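Local coordinates for protein transcriptional regulator, LacI family (Corynebacterium glutamicum, PDB 3H5T) that regulates transcription as an inositol-dependent activator of inositol phosphate synthase expression, binding a palindromic promoter motif and probably controlling genes for inositol-derived cell wall components and mycothiol, at residues Ala13-Lys18 with Thr24-Ala29; Ile156-Ala161 with Lys322-Lys327; Ala187-Ile192 with Asp297-Gly302; Arg174-Pro179 with Leu347-His352; Ala17-Ser22 with Leu45-Asp50. All blocks are in the same frame, centred on the assembly; numbering follows the deposited sequence.

Contact 1 (Ala13-Lys18 with Thr24-Ala29)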
# COMPACT_ATOMS: atom_id res chain seq x y z
N ALA A 13 1.51 -37.78 -1.25
CA ALA A 13 2.65 -38.68 -1.08
C ALA A 13 2.94 -38.91 0.41
O ALA A 13 3.31 -40.02 0.81
CB ALA A 13 3.86 -38.11 -1.78
N SER A 14 2.79 -37.87 1.23
CA SER A 14 3.01 -37.97 2.67
C SER A 14 1.99 -38.94 3.28
O SER A 14 2.34 -39.80 4.08
CB SER A 14 2.83 -36.61 3.34
OG SER A 14 3.57 -35.62 2.68
N ILE A 15 0.73 -38.77 2.90
CA ILE A 15 -0.33 -39.63 3.38
C ILE A 15 -0.04 -41.09 2.99
O ILE A 15 -0.20 -42.00 3.80
CB ILE A 15 -1.69 -39.19 2.80
CG1 ILE A 15 -2.09 -37.85 3.43
CG2 ILE A 15 -2.74 -40.26 3.02
CD1 ILE A 15 -3.36 -37.23 2.85
N ALA A 16 0.40 -41.30 1.76
CA ALA A 16 0.72 -42.66 1.31
C ALA A 16 1.88 -43.21 2.12
O ALA A 16 1.84 -44.36 2.56
CB ALA A 16 1.08 -42.66 -0.17
N ALA A 17 2.91 -42.39 2.32
CA ALA A 17 4.09 -42.80 3.07
C ALA A 17 3.76 -43.17 4.51
O ALA A 17 4.24 -44.18 5.02
CB ALA A 17 5.14 -41.69 3.06
N LYS A 18 2.94 -42.36 5.16
CA LYS A 18 2.57 -42.65 6.54
C LYS A 18 1.80 -43.98 6.65
O LYS A 18 1.84 -44.65 7.68
CB LYS A 18 1.74 -41.50 7.13
CG LYS A 18 1.35 -41.70 8.59
CD LYS A 18 0.30 -40.69 9.05
CE LYS A 18 -0.23 -41.02 10.46
NZ LYS A 18 -1.33 -40.11 10.94
N THR A 24 -1.33 -43.07 -5.51
CA THR A 24 -2.53 -43.30 -6.31
C THR A 24 -3.59 -43.92 -5.39
O THR A 24 -4.79 -43.65 -5.55
CB THR A 24 -2.25 -44.25 -7.50
OG1 THR A 24 -1.29 -43.65 -8.37
CG2 THR A 24 -3.52 -44.52 -8.29
N THR A 25 -3.14 -44.73 -4.43
CA THR A 25 -4.05 -45.35 -3.48
C THR A 25 -4.79 -44.23 -2.76
O THR A 25 -6.02 -44.25 -2.65
CB THR A 25 -3.31 -46.18 -2.40
OG1 THR A 25 -2.32 -47.02 -3.01
CG2 THR A 25 -4.29 -47.05 -1.64
N VAL A 26 -4.03 -43.25 -2.28
CA VAL A 26 -4.58 -42.10 -1.57
C VAL A 26 -5.53 -41.31 -2.46
O VAL A 26 -6.59 -40.88 -2.03
CB VAL A 26 -3.44 -41.14 -1.07
CG1 VAL A 26 -4.06 -39.90 -0.40
CG2 VAL A 26 -2.53 -41.88 -0.10
N SER A 27 -5.13 -41.11 -3.72
CA SER A 27 -5.96 -40.39 -4.67
C SER A 27 -7.31 -41.08 -4.87
O SER A 27 -8.36 -40.43 -4.83
CB SER A 27 -5.23 -40.27 -6.01
OG SER A 27 -5.94 -39.41 -6.88
N ASN A 28 -7.28 -42.40 -5.08
CA ASN A 28 -8.52 -43.15 -5.29
C ASN A 28 -9.48 -42.91 -4.14
O ASN A 28 -10.69 -42.87 -4.32
CB ASN A 28 -8.21 -44.64 -5.42
CG ASN A 28 -7.46 -44.96 -6.69
OD1 ASN A 28 -7.46 -44.17 -7.63
ND2 ASN A 28 -6.82 -46.12 -6.74
N ALA A 29 -8.94 -42.75 -2.94
CA ALA A 29 -9.76 -42.50 -1.77
C ALA A 29 -10.64 -41.28 -2.02
O ALA A 29 -11.75 -41.19 -1.52
CB ALA A 29 -8.88 -42.27 -0.55
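Ile15 is the first residue of helix 11-19, going along 13-18, to meet helix 23-31, and it does so through its CG2 methyl. With CG2 anti to the backbone N and CG1 beside that N (chi1 -70°), the isoleucine divides its branches between two neighbours. CG2 faces the fork of Val26, 3.5 Å from Val26 CG2 and 3.7 Å from Val26 CG1, while Ile15 CD1 goes to Ala48 of helix 38-50. The two branched side chains cross at about a right angle, so methyls of one lie across the methyls of the other. Met51 and Tyr53 also lie against Ile15, which accounts for a large apolar residue at a point where three helices converge.

Ala16 comes next and supplies closeness rather than bulk. Its CB lies 3.7 Å from Val26 CG2, and the same valine methyl rests 3.5 Å from the backbone N of Ala16, so Val26 packs partly on the helix backbone itself. The small alanine lets the helices come close, with the CA atoms of Ala16 and Val26 6.1 Å apart. Val26 answers with both of its methyls: CG1 turns to Ile15, whereas CG2 spans Ile15 and Ala16. All three residues are buried and no hydrogen bond links the segments, so the two meet through apolar packing. Two short helices joined by a brief turn and packed through a small apolar core make a helix-turn-helix, here the DNA-binding motif of the LacI-type domain, whose second helix in this family is the recognition helix.

Contact 2 (Ile156-Ala161 with Lys322-Lys327)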
# COMPACT_ATOMS: atom_id res chain seq x y z
N ILE A 156 -10.71 1.52 7.54
CA ILE A 156 -9.87 2.41 6.75
C ILE A 156 -8.40 2.02 6.83
O ILE A 156 -7.90 1.70 7.91
CB ILE A 156 -10.02 3.88 7.24
CG1 ILE A 156 -11.42 4.40 6.90
CG2 ILE A 156 -8.94 4.76 6.62
CD1 ILE A 156 -11.79 5.64 7.68
N ALA A 157 -7.71 2.05 5.69
CA ALA A 157 -6.28 1.73 5.63
C ALA A 157 -5.50 2.94 5.12
O ALA A 157 -5.89 3.57 4.13
CB ALA A 157 -6.03 0.53 4.73
N ASP A 158 -4.41 3.25 5.80
CA ASP A 158 -3.56 4.38 5.44
C ASP A 158 -4.17 5.75 5.73
O ASP A 158 -3.56 6.58 6.39
CB ASP A 158 -3.17 4.27 3.96
CG ASP A 158 -1.89 3.49 3.74
OD1 ASP A 158 -1.62 3.07 2.59
OD2 ASP A 158 -1.13 3.31 4.73
N GLN A 159 -5.38 5.98 5.24
CA GLN A 159 -6.06 7.25 5.45
C GLN A 159 -7.50 7.13 4.93
O GLN A 159 -7.77 6.30 4.07
CB GLN A 159 -5.32 8.34 4.68
CG GLN A 159 -5.20 8.05 3.20
CD GLN A 159 -4.30 9.00 2.47
OE1 GLN A 159 -4.17 10.17 2.85
NE2 GLN A 159 -3.68 8.53 1.40
N PRO A 160 -8.43 7.96 5.41
CA PRO A 160 -8.30 9.04 6.39
C PRO A 160 -8.38 8.56 7.84
O PRO A 160 -9.13 7.65 8.18
CB PRO A 160 -9.48 9.94 6.04
CG PRO A 160 -10.54 8.90 5.79
CD PRO A 160 -9.82 7.87 4.93
N ALA A 161 -7.59 9.22 8.69
CA ALA A 161 -7.56 8.91 10.11
C ALA A 161 -8.68 9.64 10.81
O ALA A 161 -9.24 10.60 10.29
CB ALA A 161 -6.22 9.35 10.70
N LYS A 322 1.39 -6.17 2.80
CA LYS A 322 0.53 -7.34 2.71
C LYS A 322 -0.15 -7.55 4.06
O LYS A 322 -1.33 -7.90 4.12
CB LYS A 322 1.33 -8.59 2.31
CG LYS A 322 0.48 -9.84 2.12
CD LYS A 322 1.28 -10.90 1.40
CE LYS A 322 0.40 -12.00 0.82
NZ LYS A 322 -0.00 -13.04 1.81
N LEU A 323 0.59 -7.32 5.14
CA LEU A 323 0.05 -7.50 6.48
C LEU A 323 -1.03 -6.44 6.72
O LEU A 323 -2.06 -6.73 7.35
CB LEU A 323 1.16 -7.36 7.54
CG LEU A 323 0.75 -7.59 8.99
CD1 LEU A 323 0.37 -9.05 9.18
CD2 LEU A 323 1.89 -7.21 9.95
N LYS A 324 -0.80 -5.24 6.21
CA LYS A 324 -1.74 -4.14 6.37
C LYS A 324 -3.07 -4.50 5.71
O LYS A 324 -4.14 -4.18 6.22
CB LYS A 324 -1.19 -2.86 5.73
CG LYS A 324 -2.10 -1.66 5.92
CD LYS A 324 -1.52 -0.43 5.27
CE LYS A 324 -1.41 -0.60 3.76
NZ LYS A 324 -0.71 0.56 3.12
N GLY A 325 -2.98 -5.19 4.58
CA GLY A 325 -4.17 -5.61 3.87
C GLY A 325 -4.85 -6.77 4.57
O GLY A 325 -6.08 -6.83 4.62
N PHE A 326 -4.05 -7.69 5.10
CA PHE A 326 -4.62 -8.84 5.81
C PHE A 326 -5.37 -8.36 7.05
O PHE A 326 -6.50 -8.79 7.30
CB PHE A 326 -3.53 -9.82 6.25
CG PHE A 326 -4.07 -11.06 6.91
CD1 PHE A 326 -4.67 -12.07 6.15
CD2 PHE A 326 -4.01 -11.22 8.29
CE1 PHE A 326 -5.21 -13.21 6.77
CE2 PHE A 326 -4.54 -12.36 8.91
CZ PHE A 326 -5.14 -13.35 8.14
N LYS A 327 -4.76 -7.47 7.82
CA LYS A 327 -5.42 -6.95 9.02
C LYS A 327 -6.67 -6.17 8.61
O LYS A 327 -7.69 -6.20 9.31
CB LYS A 327 -4.50 -6.01 9.81
CG LYS A 327 -3.26 -6.66 10.39
CD LYS A 327 -2.53 -5.70 11.30
CE LYS A 327 -1.47 -6.43 12.11
NZ LYS A 327 -2.06 -7.59 12.86
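Asp158 steps off the end of strand 154-157 with a positive phi (72°, psi -52°), a backbone turn that fits a classic gamma turn, and opposite it Lys324 sits within helix 321-336. The two side chains cross at about a right angle and meet in a salt bridge. Lys324 NZ donates to Asp158 OD1 over 2.7 Å, arriving from above the carboxylate, 42° out of its plane. The other oxygen, Asp158 OD2, is 3.2 Å from Lys324 NZ, so the ammonium group leans over the carboxylate while favouring one oxygen. A bend at chi3 (64°) in an otherwise extended lysine chain turns its end up to the acid.

This joins two parts of the N-terminal subdomain of the periplasmic-binding-protein-like fold of LacI regulators: the loop at the C-terminal end of a central parallel strand, and a helix packed against the same sheet. In relatives such strand ends border the effector cleft.

Both residues are buried, which suits a pairing of opposite charges and would probably keep each ionised. Lys324 NZ has a second partner in Asn321 OD1, close to one turn earlier in the chain, and this further fixes the ammonium group. A lysine is also apt because its methylene chain can pass apolar neighbours on the way, here Phe91 of helix 86-98 and Leu347 of strand 344-352.

Contact 3 (Ala187-Ile192 with Asp297-Gly302)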
# COMPACT_ATOMS: atom_id res chain seq x y z
N ALA A 187 24.60 12.09 5.69
CA ALA A 187 25.57 12.01 4.60
C ALA A 187 25.95 13.42 4.17
O ALA A 187 26.55 13.64 3.12
CB ALA A 187 24.98 11.23 3.42
N GLY A 188 25.57 14.39 5.00
CA GLY A 188 25.90 15.78 4.74
C GLY A 188 25.15 16.52 3.65
O GLY A 188 25.61 17.57 3.20
N HIS A 189 24.01 16.00 3.22
CA HIS A 189 23.23 16.68 2.18
C HIS A 189 22.40 17.81 2.78
O HIS A 189 21.80 17.65 3.84
CB HIS A 189 22.32 15.67 1.47
CG HIS A 189 23.05 14.70 0.59
ND1 HIS A 189 23.27 14.93 -0.75
CD2 HIS A 189 23.59 13.49 0.86
CE1 HIS A 189 23.92 13.91 -1.27
NE2 HIS A 189 24.13 13.02 -0.32
N ARG A 190 22.38 18.96 2.11
CA ARG A 190 21.62 20.11 2.58
C ARG A 190 20.76 20.69 1.46
O ARG A 190 19.77 21.38 1.70
CB ARG A 190 22.55 21.19 3.15
CG ARG A 190 23.35 20.78 4.39
CD ARG A 190 22.46 20.53 5.59
NE ARG A 190 23.21 20.11 6.78
CZ ARG A 190 23.89 18.97 6.88
NH1 ARG A 190 23.92 18.12 5.86
NH2 ARG A 190 24.55 18.68 8.00
N LYS A 191 21.16 20.43 0.22
CA LYS A 191 20.39 20.90 -0.92
C LYS A 191 19.50 19.73 -1.32
O LYS A 191 19.77 19.01 -2.28
CB LYS A 191 21.31 21.31 -2.07
CG LYS A 191 22.16 22.54 -1.76
CD LYS A 191 22.55 23.29 -3.02
CE LYS A 191 23.17 24.64 -2.68
NZ LYS A 191 23.44 25.46 -3.89
N ILE A 192 18.43 19.55 -0.55
CA ILE A 192 17.51 18.45 -0.75
C ILE A 192 16.18 18.86 -1.37
O ILE A 192 15.64 19.92 -1.08
CB ILE A 192 17.22 17.75 0.60
CG1 ILE A 192 18.55 17.42 1.29
CG2 ILE A 192 16.40 16.48 0.38
CD1 ILE A 192 18.41 17.02 2.74
N ASP A 297 25.71 10.61 -8.84
CA ASP A 297 25.17 11.89 -9.29
C ASP A 297 24.08 12.44 -8.38
O ASP A 297 23.88 13.65 -8.29
CB ASP A 297 24.61 11.76 -10.70
CG ASP A 297 25.63 11.22 -11.68
OD1 ASP A 297 26.63 11.92 -11.94
OD2 ASP A 297 25.42 10.09 -12.19
N LEU A 298 23.37 11.55 -7.69
CA LEU A 298 22.28 11.99 -6.82
C LEU A 298 21.91 10.92 -5.78
O LEU A 298 21.87 9.73 -6.08
CB LEU A 298 21.05 12.29 -7.71
CG LEU A 298 19.88 13.17 -7.24
CD1 LEU A 298 19.14 12.50 -6.12
CD2 LEU A 298 20.40 14.54 -6.82
N SER A 299 21.67 11.36 -4.55
CA SER A 299 21.27 10.43 -3.49
C SER A 299 19.75 10.50 -3.38
O SER A 299 19.18 11.60 -3.29
CB SER A 299 21.91 10.83 -2.15
OG SER A 299 23.30 10.62 -2.17
N LEU A 300 19.09 9.35 -3.38
CA LEU A 300 17.63 9.35 -3.28
C LEU A 300 17.12 8.31 -2.29
O LEU A 300 17.74 7.28 -2.07
CB LEU A 300 17.00 9.12 -4.66
CG LEU A 300 16.98 7.73 -5.28
CD1 LEU A 300 15.97 6.90 -4.54
CD2 LEU A 300 16.58 7.79 -6.75
N THR A 301 15.98 8.61 -1.68
CA THR A 301 15.36 7.73 -0.71
C THR A 301 13.93 7.42 -1.15
O THR A 301 13.32 8.20 -1.87
CB THR A 301 15.33 8.37 0.69
OG1 THR A 301 16.65 8.77 1.07
CG2 THR A 301 14.82 7.39 1.71
N GLY A 302 13.42 6.27 -0.73
CA GLY A 302 12.07 5.89 -1.08
C GLY A 302 11.25 5.57 0.15
O GLY A 302 11.70 5.81 1.27
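At the edge of the five-stranded sheet of the C-terminal subdomain, His189, in the turn between helix 178-186 and strand 192-197, reaches across to Ser299 at the start of strand 299-302, one of the two outermost. Strand 271-274 runs between these two parts of the chain, and both side chains rest on its Ala271. The turn begins with a Schellman motif: Gly188 takes positive phi (74°), a conformation easy for a residue without a side chain, and closes the helix so that His189 leaves in an extended shape.

With CG beside the backbone N (chi1 -71°), the imidazole is carried toward the strand and presents its NE2 and CE1 corner. Ser299 OG lies 3.1 Å from His189 NE2 and 3.5 Å from His189 CE1, meeting the ring obliquely; Ser299 CB follows at 3.6 Å from His189 NE2. A serine suits this place because it is short enough to sit close to the imidazole and still offer a hydroxyl.

The stronger polar ties lead elsewhere. His189 ND1 is hydrogen-bonded to Thr270 OG1, which fixes the rotation of the ring, while Ser299 OG is bonded to Val357 O. His189 NE2 adds a weak bond to Ala358 O. A carbonyl can only accept, so the serine hydroxyl donates to Val357 O, and the weak bond is consistent with a proton on His189 NE2: the chemistry implies a polar patch where turn, edge strand and chain end are drawn together.

Contact 4 (Arg174-Pro179 with Leu347-His352)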
# COMPACT_ATOMS: atom_id res chain seq x y z
N ARG A 174 4.64 10.32 9.96
CA ARG A 174 5.53 11.39 10.35
C ARG A 174 6.78 10.75 10.93
O ARG A 174 7.89 11.21 10.70
CB ARG A 174 4.87 12.31 11.38
CG ARG A 174 5.08 13.79 11.09
CD ARG A 174 4.23 14.69 11.98
NE ARG A 174 4.73 14.79 13.34
CZ ARG A 174 4.21 15.59 14.27
NH1 ARG A 174 3.16 16.35 13.99
NH2 ARG A 174 4.74 15.64 15.49
N LYS A 175 6.60 9.65 11.66
CA LYS A 175 7.73 8.96 12.27
C LYS A 175 8.46 7.97 11.36
O LYS A 175 9.69 7.89 11.39
CB LYS A 175 7.29 8.24 13.54
CG LYS A 175 6.96 9.16 14.71
CD LYS A 175 6.52 8.35 15.93
CE LYS A 175 6.18 9.26 17.10
NZ LYS A 175 5.59 8.50 18.24
N ALA A 176 7.71 7.24 10.54
CA ALA A 176 8.31 6.25 9.65
C ALA A 176 9.28 6.84 8.63
O ALA A 176 10.20 6.17 8.19
CB ALA A 176 7.22 5.47 8.93
N ILE A 177 9.05 8.10 8.26
CA ILE A 177 9.89 8.79 7.28
C ILE A 177 11.17 9.37 7.89
O ILE A 177 12.15 9.61 7.19
CB ILE A 177 9.09 9.94 6.58
CG1 ILE A 177 9.73 10.30 5.24
CG2 ILE A 177 9.05 11.19 7.47
CD1 ILE A 177 9.51 9.28 4.17
N ALA A 178 11.17 9.60 9.21
CA ALA A 178 12.35 10.16 9.87
C ALA A 178 13.67 9.49 9.48
O ALA A 178 14.61 10.17 9.07
CB ALA A 178 12.17 10.13 11.39
N PRO A 179 13.76 8.15 9.59
CA PRO A 179 14.99 7.44 9.24
C PRO A 179 15.55 7.75 7.86
O PRO A 179 16.76 7.71 7.64
CB PRO A 179 14.58 5.98 9.37
CG PRO A 179 13.61 6.02 10.49
CD PRO A 179 12.76 7.22 10.15
N LEU A 347 0.89 0.23 12.37
CA LEU A 347 1.79 -0.75 11.77
C LEU A 347 3.22 -0.25 11.91
O LEU A 347 3.49 0.94 11.73
CB LEU A 347 1.46 -0.96 10.29
CG LEU A 347 0.18 -1.74 9.96
CD1 LEU A 347 0.19 -2.08 8.49
CD2 LEU A 347 0.10 -3.02 10.77
N GLU A 348 4.12 -1.16 12.23
CA GLU A 348 5.52 -0.79 12.38
C GLU A 348 6.21 -0.87 11.03
O GLU A 348 5.86 -1.69 10.19
CB GLU A 348 6.23 -1.70 13.39
CG GLU A 348 7.75 -1.73 13.23
CD GLU A 348 8.48 -2.23 14.46
OE1 GLU A 348 8.51 -1.49 15.47
OE2 GLU A 348 9.03 -3.36 14.42
N THR A 349 7.20 0.00 10.84
CA THR A 349 7.98 0.03 9.62
C THR A 349 9.43 -0.18 10.05
O THR A 349 9.74 -0.15 11.23
CB THR A 349 7.89 1.39 8.90
OG1 THR A 349 8.58 2.39 9.68
CG2 THR A 349 6.43 1.81 8.72
N SER A 350 10.32 -0.40 9.09
CA SER A 350 11.73 -0.58 9.40
C SER A 350 12.54 0.03 8.27
O SER A 350 12.23 -0.18 7.10
CB SER A 350 12.07 -2.07 9.54
OG SER A 350 11.79 -2.77 8.35
N PHE A 351 13.55 0.80 8.63
CA PHE A 351 14.38 1.45 7.63
C PHE A 351 15.27 0.44 6.91
O PHE A 351 15.70 -0.55 7.50
CB PHE A 351 15.25 2.53 8.30
CG PHE A 351 16.00 3.38 7.32
CD1 PHE A 351 15.33 4.04 6.29
CD2 PHE A 351 17.38 3.53 7.42
CE1 PHE A 351 16.03 4.83 5.37
CE2 PHE A 351 18.09 4.31 6.51
CZ PHE A 351 17.41 4.97 5.48
N HIS A 352 15.52 0.68 5.64
CA HIS A 352 16.36 -0.19 4.82
C HIS A 352 17.53 0.65 4.30
O HIS A 352 17.42 1.31 3.27
CB HIS A 352 15.53 -0.74 3.65
CG HIS A 352 16.26 -1.74 2.81
ND1 HIS A 352 16.66 -1.47 1.52
CD2 HIS A 352 16.62 -3.02 3.07
CE1 HIS A 352 17.25 -2.54 1.02
NE2 HIS A 352 17.24 -3.49 1.94
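Phe351 lays its ring against Pro179, meeting the proline CB and its carbonyl group. Pro179 CB packs on the root of the aromatic side chain, 3.6 Å from Phe351 CG, and farther out Pro179 O stands over one face of the ring, displaced toward the rim and nearest to Phe351 CZ at 3.5 Å. The phenyl group reaches this place because CG is anti to the backbone N (chi1 -172°), which lays the ring along the proline from CB to carbonyl. Proline is well suited to the beginning of a helix, where a backbone N-H is not needed for helical bonding, and its CB gives the phenylalanine a firm apolar surface.

Earlier in both segments, Thr349 meets Ala176. Thr349 OG1 is 3.4 Å from Ala176 CB, and Thr349 CG2 is 3.8 Å from the same methyl, so the alanine touches both branches of the threonine. The small methyl allows the chains to run close: the CA atoms of Ala176 and Thr349 are 6.2 Å apart, as are those of Pro179 and Phe351. No hydrogen bond crosses, and the contact is one of packing. Phe303 also lies on Ala176, and Val317 of strand 316-318 on Thr349.

In the two-subdomain periplasmic-binding-protein-like fold, the chain crosses between subdomains in a hinge; strand 344-352 probably forms one such crossing, here packed on the start of helix 178-186 of the C-terminal subdomain.

Contact 5 (Ala17-Ser22 with Leu45-Asp50)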
# COMPACT_ATOMS: atom_id res chain seq x y z
N ALA A 17 2.91 -42.39 2.32
CA ALA A 17 4.09 -42.80 3.07
C ALA A 17 3.76 -43.17 4.51
O ALA A 17 4.24 -44.18 5.02
CB ALA A 17 5.14 -41.69 3.06
N LYS A 18 2.94 -42.36 5.16
CA LYS A 18 2.57 -42.65 6.54
C LYS A 18 1.80 -43.98 6.65
O LYS A 18 1.84 -44.65 7.68
CB LYS A 18 1.74 -41.50 7.13
CG LYS A 18 1.35 -41.70 8.59
CD LYS A 18 0.30 -40.69 9.05
CE LYS A 18 -0.23 -41.02 10.46
NZ LYS A 18 -1.33 -40.11 10.94
N LEU A 19 1.11 -44.36 5.57
CA LEU A 19 0.32 -45.59 5.58
C LEU A 19 0.94 -46.75 4.80
O LEU A 19 0.37 -47.84 4.70
CB LEU A 19 -1.08 -45.30 5.03
CG LEU A 19 -1.91 -44.30 5.83
CD1 LEU A 19 -3.04 -43.77 4.97
CD2 LEU A 19 -2.44 -44.98 7.08
N GLY A 20 2.12 -46.52 4.23
CA GLY A 20 2.76 -47.57 3.46
C GLY A 20 2.00 -47.98 2.21
O GLY A 20 2.07 -49.14 1.80
N ILE A 21 1.25 -47.05 1.61
CA ILE A 21 0.52 -47.35 0.38
C ILE A 21 1.02 -46.41 -0.72
O ILE A 21 1.98 -45.66 -0.52
CB ILE A 21 -1.02 -47.20 0.56
CG1 ILE A 21 -1.38 -45.84 1.15
CG2 ILE A 21 -1.56 -48.32 1.45
CD1 ILE A 21 -2.88 -45.63 1.33
N SER A 22 0.40 -46.46 -1.90
CA SER A 22 0.82 -45.62 -3.01
C SER A 22 0.08 -44.28 -3.03
O SER A 22 -0.99 -44.15 -2.44
CB SER A 22 0.59 -46.35 -4.33
OG SER A 22 1.44 -47.48 -4.44
N LEU A 45 -8.73 -41.18 4.71
CA LEU A 45 -9.44 -39.94 5.02
C LEU A 45 -9.13 -39.42 6.42
O LEU A 45 -8.91 -38.22 6.61
CB LEU A 45 -10.94 -40.14 4.85
CG LEU A 45 -11.42 -40.40 3.43
CD1 LEU A 45 -12.95 -40.43 3.41
CD2 LEU A 45 -10.90 -39.30 2.49
N ASP A 46 -9.11 -40.31 7.41
CA ASP A 46 -8.82 -39.91 8.78
C ASP A 46 -7.37 -39.48 8.92
O ASP A 46 -7.08 -38.53 9.63
CB ASP A 46 -9.11 -41.05 9.76
CG ASP A 46 -10.58 -41.42 9.81
OD1 ASP A 46 -11.44 -40.55 9.54
OD2 ASP A 46 -10.88 -42.59 10.13
N THR A 47 -6.47 -40.19 8.24
CA THR A 47 -5.06 -39.82 8.28
C THR A 47 -4.90 -38.42 7.67
O THR A 47 -4.06 -37.64 8.09
CB THR A 47 -4.18 -40.84 7.50
OG1 THR A 47 -4.17 -42.09 8.18
CG2 THR A 47 -2.77 -40.34 7.37
N ALA A 48 -5.73 -38.10 6.67
CA ALA A 48 -5.68 -36.79 6.04
C ALA A 48 -6.17 -35.76 7.06
O ALA A 48 -5.66 -34.65 7.14
CB ALA A 48 -6.57 -36.78 4.81
N GLU A 49 -7.17 -36.15 7.83
CA GLU A 49 -7.73 -35.28 8.84
C GLU A 49 -6.69 -34.96 9.90
O GLU A 49 -6.50 -33.80 10.26
CB GLU A 49 -8.95 -35.95 9.47
CG GLU A 49 -9.65 -35.19 10.56
CD GLU A 49 -11.00 -35.80 10.86
OE1 GLU A 49 -11.09 -37.05 10.93
OE2 GLU A 49 -11.98 -35.04 11.04
N ASP A 50 -6.01 -35.99 10.40
CA ASP A 50 -4.97 -35.82 11.42
C ASP A 50 -3.90 -34.85 10.93
O ASP A 50 -3.21 -34.20 11.72
CB ASP A 50 -4.29 -37.16 11.74
CG ASP A 50 -5.28 -38.22 12.20
OD1 ASP A 50 -6.20 -37.89 12.98
OD2 ASP A 50 -5.13 -39.40 11.79
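Van der Waals packing carries most of this contact, and Thr47 of helix 38-50 is in the middle of it. Its CG2 methyl meets the aliphatic part of Lys18, with Thr47 CG2 3.5 Å from Lys18 CD, the two side chains reaching toward each other tip to tip. Leu19 comes to the other branch, again end on, its methyls resting on the hydroxyl: Leu19 CD2 is 3.5 Å and Leu19 CD1 3.8 Å from Thr47 OG1. A threonine fits because its fork offers one branch to each neighbour. With OG1 beside its own backbone N (chi1 -69°), the hydroxyl also bonds to Arg43 O one turn earlier in the helix, so this polar atom is satisfied while leucine methyls lie against it.

The charged part is slighter. Lys18 runs fully extended past Thr47, and its NZ comes within 4.0 Å of Asp50 OD2, a long salt bridge across the surface between side chains that cross at about a right angle. Such a pair would add only a modest attraction, and a flexible lysine can make it while its methylenes stay packed.

Within the backbone, Gly20 ends helix 11-19 in a Schellman motif with positive phi (65°), turning the chain toward helix 23-31. Ile21 then touches Val26 of that helix and Ile44 of helix 38-50, while Leu45 and Ala48 lie on Tyr30, so the third helix packs across both helices of the helix-turn-helix.

From the N terminus, contacts 1 and 5 start from the same helix, 11-19: contact 1 closes the short turn to helix 23-31, and contact 5 closes the longer loop to helix 38-50, together making one three-helix DNA-binding unit. They end before the regulatory part begins, with the centres of contacts 1 and 2 about 42 Å apart. There contact 2 joins residues 156-161 to helix 321-336, and contact 4 crosses it, linking 174-179 to strand 344-352; the two touch where Lys324 and Lys327 pack on Leu347. Contact 3 is nested inside both loops, tying the C-terminal subdomain's turn to its edge strand, while contact 4 lies where the subdomains join.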